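PDB 4O1K: carbonic anhydrase from Sordaria macrospora, which catalyses the reversible hydration of carbon dioxide to bicarbonate and a proton as a tetrameric, zinc-dependent enzyme of the beta class. Local coordinates for residues A178-Y183 against D216-Y221; T30-V33 against D38-K41; R157-V162 against N197-L202. All coordinates share one frame; numbering follows the deposited sequence.

Contact 2 closes early in the chain, whereas the segments of contacts 1 and 3 interleave along the sequence, yet all three are well separated in space. Contact 3 joins helix 154-174 to a hairpin loop and lies near the metal site: the side chain of Glu-159 is about 12 Å from the zinc ion, which Cys-56, Asp-58, His-112 and Cys-115 bind. Contact 1 packs the C-terminal end of the chain against helix 177-186 and borders the second subunit; its centre is about 30 Å from that of contact 3. Contact 2 joins helices 16-35 and 39-44, its centre about 43 Å from that of contact 1 and about 35 Å from that of contact 3. Contacts 2 and 3 both touch the third subunit.

Contact 1: A178-Y183 against D216-Y221; sequences ALQQSY and DIQKIY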
loop_
_atom_site.group_PDB
_atom_site.type_symbol
_atom_site.label_atom_id
_atom_site.label_comp_id
_atom_site.label_asym_id
_atom_site.label_seq_id
_atom_site.Cartn_x
_atom_site.Cartn_y
_atom_site.Cartn_z
ATOM N N ALA A 178 11.016 11.986 -8.748
ATOM C CA ALA A 178 12.195 11.408 -9.390
ATOM C C ALA A 178 12.220 11.822 -10.850
ATOM O O ALA A 178 13.230 12.364 -11.352
ATOM C CB ALA A 178 12.155 9.889 -9.274
ATOM N N LEU A 179 11.107 11.546 -11.531
ATOM C CA LEU A 179 10.976 11.868 -12.957
ATOM C C LEU A 179 11.230 13.344 -13.227
ATOM O O LEU A 179 12.024 13.697 -14.111
ATOM C CB LEU A 179 9.584 11.510 -13.495
ATOM C CG LEU A 179 9.666 11.929 -14.966
ATOM C CD1 LEU A 179 9.649 10.751 -15.888
ATOM C CD2 LEU A 179 8.695 13.022 -15.393
ATOM N N GLN A 180 10.569 14.217 -12.466
ATOM C CA GLN A 180 10.699 15.653 -12.719
ATOM C C GLN A 180 12.114 16.169 -12.482
ATOM O O GLN A 180 12.650 16.931 -13.295
ATOM C CB GLN A 180 9.694 16.466 -11.887
ATOM C CG GLN A 180 9.723 17.944 -12.268
ATOM C CD GLN A 180 8.771 18.789 -11.454
ATOM O OE1 GLN A 180 9.031 19.970 -11.208
ATOM N NE2 GLN A 180 7.654 18.198 -11.042
ATOM N N GLN A 181 12.713 15.756 -11.372
ATOM C CA GLN A 181 14.082 16.157 -11.055
ATOM C C GLN A 181 15.046 15.707 -12.149
ATOM O O GLN A 181 15.803 16.528 -12.695
ATOM C CB GLN A 181 14.506 15.594 -9.697
ATOM C CG GLN A 181 13.816 16.271 -8.500
ATOM C CD GLN A 181 13.864 15.423 -7.242
ATOM O OE1 GLN A 181 13.994 14.197 -7.308
ATOM N NE2 GLN A 181 13.750 16.068 -6.088
ATOM N N SER A 182 15.007 14.416 -12.481
ATOM C CA SER A 182 15.881 13.892 -13.531
ATOM C C SER A 182 15.664 14.622 -14.851
ATOM O O SER A 182 16.630 14.990 -15.533
ATOM C CB SER A 182 15.689 12.376 -13.709
ATOM O OG SER A 182 16.718 11.840 -14.538
ATOM N N TYR A 183 14.407 14.853 -15.219
ATOM C CA TYR A 183 14.130 15.503 -16.492
ATOM C C TYR A 183 14.654 16.936 -16.537
ATOM O O TYR A 183 15.252 17.361 -17.542
ATOM C CB TYR A 183 12.646 15.465 -16.849
ATOM C CG TYR A 183 12.421 15.918 -18.269
ATOM C CD1 TYR A 183 11.914 17.185 -18.552
ATOM C CD2 TYR A 183 12.769 15.098 -19.333
ATOM C CE1 TYR A 183 11.731 17.605 -19.858
ATOM C CE2 TYR A 183 12.596 15.511 -20.639
ATOM C CZ TYR A 183 12.077 16.755 -20.897
ATOM O OH TYR A 183 11.907 17.152 -22.205
ATOM N N ASP A 216 1.342 21.036 -17.199
ATOM C CA ASP A 216 0.061 21.056 -16.479
ATOM C C ASP A 216 0.211 20.668 -15.019
ATOM O O ASP A 216 -0.363 21.304 -14.127
ATOM C CB ASP A 216 -0.936 20.101 -17.128
ATOM C CG ASP A 216 -1.357 20.552 -18.499
ATOM O OD1 ASP A 216 -0.660 21.416 -19.080
ATOM O OD2 ASP A 216 -2.384 20.042 -18.996
ATOM N N ILE A 217 0.974 19.602 -14.782
ATOM C CA ILE A 217 1.273 19.151 -13.434
ATOM C C ILE A 217 2.092 20.196 -12.669
ATOM O O ILE A 217 1.932 20.345 -11.460
ATOM C CB ILE A 217 1.995 17.792 -13.460
ATOM C CG1 ILE A 217 1.029 16.706 -13.919
ATOM C CG2 ILE A 217 2.529 17.431 -12.087
ATOM C CD1 ILE A 217 1.706 15.422 -14.377
ATOM N N GLN A 218 2.937 20.947 -13.378
ATOM C CA GLN A 218 3.821 21.906 -12.716
ATOM C C GLN A 218 3.117 23.156 -12.169
ATOM O O GLN A 218 3.712 23.904 -11.404
ATOM C CB GLN A 218 4.980 22.309 -13.642
ATOM C CG GLN A 218 6.098 21.250 -13.693
ATOM C CD GLN A 218 7.233 21.648 -14.619
ATOM O OE1 GLN A 218 7.007 22.184 -15.706
ATOM N NE2 GLN A 218 8.464 21.385 -14.189
ATOM N N LYS A 219 1.866 23.380 -12.557
ATOM C CA LYS A 219 1.125 24.554 -12.104
ATOM C C LYS A 219 1.075 24.697 -10.575
ATOM O O LYS A 219 1.083 25.812 -10.049
ATOM C CB LYS A 219 -0.270 24.550 -12.723
ATOM C CG LYS A 219 -0.201 24.582 -14.255
ATOM C CD LYS A 219 -1.548 24.792 -14.913
ATOM C CE LYS A 219 -1.361 25.384 -16.300
ATOM N NZ LYS A 219 -0.744 26.743 -16.239
ATOM N N ILE A 220 1.069 23.569 -9.872
ATOM C CA ILE A 220 1.114 23.570 -8.412
ATOM C C ILE A 220 2.276 22.739 -7.837
ATOM O O ILE A 220 2.521 22.755 -6.623
ATOM C CB ILE A 220 -0.211 23.069 -7.817
ATOM C CG1 ILE A 220 -0.610 21.739 -8.462
ATOM C CG2 ILE A 220 -1.295 24.101 -8.033
ATOM C CD1 ILE A 220 -1.537 20.877 -7.595
ATOM N N TYR A 221 2.991 22.019 -8.697
ATOM C CA TYR A 221 4.134 21.238 -8.238
ATOM C C TYR A 221 5.391 21.443 -9.101
ATOM O O TYR A 221 5.898 20.492 -9.708
ATOM C CB TYR A 221 3.758 19.752 -8.150
ATOM C CG TYR A 221 4.638 18.956 -7.217
ATOM C CD1 TYR A 221 4.765 19.318 -5.875
ATOM C CD2 TYR A 221 5.344 17.847 -7.671
ATOM C CE1 TYR A 221 5.575 18.591 -5.004
ATOM C CE2 TYR A 221 6.158 17.106 -6.810
ATOM C CZ TYR A 221 6.271 17.485 -5.479
ATOM O OH TYR A 221 7.075 16.754 -4.628
#
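Gln-180 OE1 is gripped by two donors. Gln-218 offers a weak but almost straight hydrogen bond, with its NE2 3.3 Å from Gln-180 OE1 and an N-H...O angle of 177°, and the backbone N of Leu-223, just beyond the second segment, supplies the other. On the other branch, Gln-180 NE2 donates a hydrogen bond to the backbone O of Tyr-221 at 3.2 Å. This donor lies nearly along the C=O axis, and the acceptor sits close to the amide plane of Gln-180. With CG anti to the backbone N (chi1 -174°) and the chain extended beyond it, Gln-180 reaches straight from helix 177-186 to the chain leaving helix 210-218. The amide of Gln-218 stands almost perpendicular to that of Gln-180, so the two meet through one N-H and one oxygen without stacking. The Tyr-221 ring is also turned at a right angle to the Gln-180 amide, with Tyr-221 CD2 4.1 Å from Gln-180 NE2, while its OH bonds to Lys-125 O of the second subunit. In the conformer described, a buried amide that donates to one main-chain carbonyl and accepts from one main-chain N-H probably ties the C-terminal segment to helix 177-186 where it borders the neighbouring subunit.

Contact 2: T30-V33 against D38-K41; sequences TEQV and DFFK
Gln-32 lies over one face of the Phe-39 ring, its CG above the ring centre, and this is the more fully packed half of the junction, although the modelled closeness of CG to the ring is doubtful. The chain of Gln-32 bends at chi2 (63°), which carries the amide back across the ring until NE2 is 3.6 Å from Phe-39 CE1. The amide plane is steeply inclined to the ring, 70° from it, so the two do not stack. On the looser side Val-33, an exposed residue, touches Phe-40 through a single methyl, Val-33 CG2 to Phe-40 CD2 at 4.1 Å, the two side chains crossing at about a right angle. Phe-40 also receives Phe-39 CD2 over one face, towards the rim of its ring. A leucine in place of Phe-39 would probably leave Gln-32 CG without the flat face it rests on and its amide freer to turn. The two phenylalanines extend the junction to the third subunit, Phe-39 packing on Ile-61 and Phe-40 on Gly-201 of that chain. No hydrogen bond crosses the two segments, so the short turn between helices 16-35 and 39-44 probably rests on apolar and aromatic packing, continued onto that subunit.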
loop_
_atom_site.group_PDB
_atom_site.type_symbol
_atom_site.label_atom_id
_atom_site.label_comp_id
_atom_site.label_asym_id
_atom_site.label_seq_id
_atom_site.Cartn_x
_atom_site.Cartn_y
_atom_site.Cartn_z
ATOM N N THR A 30 20.333 -24.720 -24.285
ATOM C CA THR A 30 21.229 -25.390 -25.223
ATOM C C THR A 30 21.194 -24.730 -26.604
ATOM O O THR A 30 22.240 -24.478 -27.215
ATOM C CB THR A 30 20.877 -26.881 -25.369
ATOM O OG1 THR A 30 20.700 -27.471 -24.076
ATOM C CG2 THR A 30 21.989 -27.617 -26.091
ATOM N N GLU A 31 19.988 -24.460 -27.090
ATOM C CA GLU A 31 19.804 -23.833 -28.393
ATOM C C GLU A 31 20.299 -22.385 -28.390
ATOM O O GLU A 31 20.776 -21.885 -29.410
ATOM C CB GLU A 31 18.330 -23.897 -28.824
ATOM C CG GLU A 31 17.381 -23.086 -27.934
ATOM C CD GLU A 31 15.936 -23.072 -28.427
ATOM O OE1 GLU A 31 15.576 -23.929 -29.266
ATOM O OE2 GLU A 31 15.161 -22.200 -27.964
ATOM N N GLN A 32 20.191 -21.713 -27.246
ATOM C CA GLN A 32 20.640 -20.330 -27.145
ATOM C C GLN A 32 22.169 -20.255 -27.230
ATOM O O GLN A 32 22.722 -19.292 -27.770
ATOM C CB GLN A 32 20.118 -19.685 -25.856
ATOM C CG GLN A 32 19.598 -18.270 -26.042
ATOM C CD GLN A 32 18.398 -18.181 -26.961
ATOM O OE1 GLN A 32 17.674 -19.156 -27.156
ATOM N NE2 GLN A 32 18.178 -17.002 -27.528
ATOM N N VAL A 33 22.841 -21.279 -26.696
ATOM C CA VAL A 33 24.289 -21.453 -26.862
ATOM C C VAL A 33 24.582 -21.847 -28.307
ATOM O O VAL A 33 25.544 -21.373 -28.912
ATOM C CB VAL A 33 24.861 -22.514 -25.895
ATOM C CG1 VAL A 33 26.263 -22.938 -26.316
ATOM C CG2 VAL A 33 24.871 -21.981 -24.466
ATOM N N ASP A 38 28.414 -16.916 -26.724
ATOM C CA ASP A 38 28.616 -15.939 -25.645
ATOM C C ASP A 38 27.299 -15.429 -25.062
ATOM O O ASP A 38 27.287 -14.427 -24.342
ATOM C CB ASP A 38 29.424 -14.734 -26.137
ATOM C CG ASP A 38 30.830 -15.105 -26.563
ATOM O OD1 ASP A 38 31.361 -16.107 -26.043
ATOM O OD2 ASP A 38 31.401 -14.384 -27.416
ATOM N N PHE A 39 26.200 -16.114 -25.375
ATOM C CA PHE A 39 24.873 -15.667 -24.960
ATOM C C PHE A 39 24.809 -15.465 -23.450
ATOM O O PHE A 39 24.316 -14.439 -22.973
ATOM C CB PHE A 39 23.786 -16.653 -25.413
ATOM C CG PHE A 39 22.392 -16.209 -25.059
ATOM C CD1 PHE A 39 21.676 -15.380 -25.907
ATOM C CD2 PHE A 39 21.806 -16.611 -23.867
ATOM C CE1 PHE A 39 20.398 -14.955 -25.577
ATOM C CE2 PHE A 39 20.531 -16.189 -23.526
ATOM C CZ PHE A 39 19.823 -15.358 -24.381
ATOM N N PHE A 40 25.324 -16.439 -22.703
ATOM C CA PHE A 40 25.273 -16.379 -21.245
ATOM C C PHE A 40 26.475 -15.638 -20.674
ATOM O O PHE A 40 26.499 -15.287 -19.495
ATOM C CB PHE A 40 25.117 -17.787 -20.648
ATOM C CG PHE A 40 23.742 -18.345 -20.828
ATOM C CD1 PHE A 40 22.636 -17.593 -20.441
ATOM C CD2 PHE A 40 23.540 -19.577 -21.441
ATOM C CE1 PHE A 40 21.346 -18.066 -20.630
ATOM C CE2 PHE A 40 22.250 -20.067 -21.632
ATOM C CZ PHE A 40 21.150 -19.303 -21.228
ATOM N N LYS A 41 27.461 -15.386 -21.527
ATOM C CA LYS A 41 28.581 -14.532 -21.165
ATOM C C LYS A 41 28.145 -13.063 -21.270
ATOM O O LYS A 41 28.421 -12.253 -20.379
ATOM C CB LYS A 41 29.767 -14.824 -22.080
ATOM C CG LYS A 41 31.124 -14.564 -21.467
ATOM C CD LYS A 41 32.199 -15.372 -22.195
ATOM C CE LYS A 41 31.843 -16.858 -22.247
ATOM N NZ LYS A 41 32.745 -17.628 -23.156
#

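Contact 3: R157-V162 against N197-L202; sequences RYERLV and NFRDGL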
loop_
_atom_site.group_PDB
_atom_site.type_symbol
_atom_site.label_atom_id
_atom_site.label_comp_id
_atom_site.label_asym_id
_atom_site.label_seq_id
_atom_site.Cartn_x
_atom_site.Cartn_y
_atom_site.Cartn_z
ATOM N N ARG A 157 -15.625 1.617 -27.148
ATOM C CA ARG A 157 -15.508 2.283 -25.848
ATOM C C ARG A 157 -14.423 1.662 -24.966
ATOM O O ARG A 157 -13.652 2.378 -24.332
ATOM C CB ARG A 157 -16.853 2.281 -25.111
ATOM C CG ARG A 157 -16.950 3.341 -24.034
ATOM C CD ARG A 157 -18.263 3.252 -23.289
ATOM N NE ARG A 157 -19.375 3.177 -24.226
ATOM C CZ ARG A 157 -20.302 2.222 -24.195
ATOM N NH1 ARG A 157 -20.254 1.272 -23.265
ATOM N NH2 ARG A 157 -21.276 2.210 -25.095
ATOM N N TYR A 158 -14.366 0.343 -24.980
ATOM C CA TYR A 158 -13.442 -0.427 -24.173
ATOM C C TYR A 158 -11.995 -0.176 -24.630
ATOM O O TYR A 158 -11.086 0.017 -23.810
ATOM C CB TYR A 158 -13.874 -1.886 -24.316
ATOM C CG TYR A 158 -12.939 -2.930 -23.790
ATOM C CD1 TYR A 158 -12.149 -2.704 -22.680
ATOM C CD2 TYR A 158 -12.861 -4.166 -24.408
ATOM C CE1 TYR A 158 -11.288 -3.677 -22.213
ATOM C CE2 TYR A 158 -12.021 -5.142 -23.941
ATOM C CZ TYR A 158 -11.231 -4.885 -22.847
ATOM O OH TYR A 158 -10.395 -5.855 -22.375
ATOM N N GLU A 159 -11.794 -0.135 -25.942
ATOM C CA GLU A 159 -10.469 0.119 -26.521
ATOM C C GLU A 159 -10.036 1.551 -26.196
ATOM O O GLU A 159 -8.854 1.815 -25.869
ATOM C CB GLU A 159 -10.473 -0.159 -28.034
ATOM C CG GLU A 159 -10.812 -1.618 -28.349
ATOM C CD GLU A 159 -10.668 -1.974 -29.819
ATOM O OE1 GLU A 159 -10.661 -1.056 -30.677
ATOM O OE2 GLU A 159 -10.558 -3.187 -30.109
ATOM N N ARG A 160 -11.003 2.468 -26.251
ATOM C CA ARG A 160 -10.702 3.850 -25.939
ATOM C C ARG A 160 -10.301 3.947 -24.480
ATOM O O ARG A 160 -9.373 4.665 -24.156
ATOM C CB ARG A 160 -11.888 4.777 -26.245
ATOM C CG ARG A 160 -11.554 6.273 -26.175
ATOM C CD ARG A 160 -10.352 6.659 -27.069
ATOM N NE ARG A 160 -9.963 8.050 -26.855
ATOM C CZ ARG A 160 -8.711 8.493 -26.909
ATOM N NH1 ARG A 160 -7.724 7.654 -27.177
ATOM N NH2 ARG A 160 -8.441 9.770 -26.685
ATOM N N LEU A 161 -11.006 3.233 -23.600
ATOM C CA LEU A 161 -10.651 3.194 -22.173
ATOM C C LEU A 161 -9.249 2.647 -21.940
ATOM O O LEU A 161 -8.513 3.130 -21.070
ATOM C CB LEU A 161 -11.653 2.339 -21.395
ATOM C CG LEU A 161 -11.378 2.188 -19.897
ATOM C CD1 LEU A 161 -11.283 3.543 -19.213
ATOM C CD2 LEU A 161 -12.448 1.328 -19.238
ATOM N N VAL A 162 -8.876 1.632 -22.705
ATOM C CA VAL A 162 -7.534 1.057 -22.587
ATOM C C VAL A 162 -6.525 2.163 -22.883
ATOM O O VAL A 162 -5.511 2.349 -22.132
ATOM C CB VAL A 162 -7.358 -0.105 -23.590
ATOM C CG1 VAL A 162 -5.893 -0.391 -23.853
ATOM C CG2 VAL A 162 -8.057 -1.370 -23.065
ATOM N N ASN A 197 -1.446 -4.793 -29.623
ATOM C CA ASN A 197 -2.661 -5.298 -30.229
ATOM C C ASN A 197 -2.396 -6.764 -30.564
ATOM O O ASN A 197 -1.624 -7.071 -31.504
ATOM C CB ASN A 197 -2.963 -4.519 -31.527
ATOM C CG ASN A 197 -4.348 -4.814 -32.089
ATOM O OD1 ASN A 197 -5.035 -5.742 -31.657
ATOM N ND2 ASN A 197 -4.762 -4.022 -33.064
ATOM N N PHE A 198 -3.018 -7.664 -29.808
ATOM C CA PHE A 198 -2.796 -9.100 -29.939
ATOM C C PHE A 198 -3.302 -9.636 -31.281
ATOM O O PHE A 198 -2.978 -10.766 -31.659
ATOM C CB PHE A 198 -3.524 -9.828 -28.807
ATOM C CG PHE A 198 -5.022 -9.699 -28.887
ATOM C CD1 PHE A 198 -5.678 -8.657 -28.252
ATOM C CD2 PHE A 198 -5.773 -10.611 -29.618
ATOM C CE1 PHE A 198 -7.058 -8.530 -28.333
ATOM C CE2 PHE A 198 -7.156 -10.493 -29.708
ATOM C CZ PHE A 198 -7.799 -9.450 -29.063
ATOM N N ARG A 199 -4.120 -8.842 -31.971
ATOM C CA ARG A 199 -4.735 -9.260 -33.228
ATOM C C ARG A 199 -3.780 -9.235 -34.410
ATOM O O ARG A 199 -3.915 -10.050 -35.334
ATOM C CB ARG A 199 -5.945 -8.379 -33.537
ATOM C CG ARG A 199 -7.233 -8.870 -32.895
ATOM C CD ARG A 199 -8.041 -7.736 -32.299
ATOM N NE ARG A 199 -9.446 -8.108 -32.160
ATOM C CZ ARG A 199 -10.297 -7.532 -31.315
ATOM N NH1 ARG A 199 -11.561 -7.938 -31.267
ATOM N NH2 ARG A 199 -9.886 -6.553 -30.513
ATOM N N ASP A 200 -2.843 -8.284 -34.402
ATOM C CA ASP A 200 -1.893 -8.135 -35.516
ATOM C C ASP A 200 -0.454 -8.054 -35.027
ATOM O O ASP A 200 0.482 -7.972 -35.825
ATOM C CB ASP A 200 -2.235 -6.939 -36.415
ATOM C CG ASP A 200 -2.503 -5.651 -35.636
ATOM O OD1 ASP A 200 -1.981 -5.492 -34.500
ATOM O OD2 ASP A 200 -3.223 -4.776 -36.182
ATOM N N GLY A 201 -0.289 -8.059 -33.710
ATOM C CA GLY A 201 1.028 -8.069 -33.095
ATOM C C GLY A 201 1.751 -6.737 -33.109
ATOM O O GLY A 201 2.938 -6.670 -32.771
ATOM N N LEU A 202 1.034 -5.671 -33.448
ATOM C CA LEU A 202 1.679 -4.381 -33.651
ATOM C C LEU A 202 1.621 -3.514 -32.413
ATOM O O LEU A 202 0.608 -3.510 -31.691
ATOM C CB LEU A 202 1.025 -3.629 -34.793
ATOM C CG LEU A 202 1.609 -3.831 -36.182
ATOM C CD1 LEU A 202 0.781 -4.832 -36.966
ATOM C CD2 LEU A 202 1.652 -2.506 -36.912
#
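Glu-159 and Arg-199 meet with their flat groups steeply inclined, the carboxylate and guanidinium planes 76° apart. Their salt bridge, long and without a hydrogen bond, joins one oxygen to one nitrogen, OE2 of Glu-159 to NH2 of Arg-199 at 3.5 Å, and lacks the paired, coplanar arrangement of a bidentate bridge. Glu-159 holds its CG anti to the carbonyl carbon (chi1 -61°) and runs out extended from helix 154-174, whereas the Arg-199 chain bends at chi2. Phe-198 CZ lies 3.5 Å over one face of the Arg-199 guanidinium, near its rim. Arg-199 comes from the tight turn between strands 190-197 and 202-205, the antiparallel pair at one side of the sheet. A G1 beta bulge pairs Gly-201 and Leu-202 with Asn-197, the glycine having a positive phi of 77°, which glycine accepts easily. Two Asx turns lie within the loop: Asn-197 OD1 accepts from Arg-199 N at 3.2 Å, the donor lying above the carbonyl plane, and Asp-200 OD1 accepts from Leu-202 N at 3.2 Å. The stronger partner of Arg-199 is Glu-155, whose OE2 forms a salt bridge with NH1. Since Glu-155 OE2 also lies close to OE2 of Glu-159, the arginine probably offsets the repulsion between the two carboxylates.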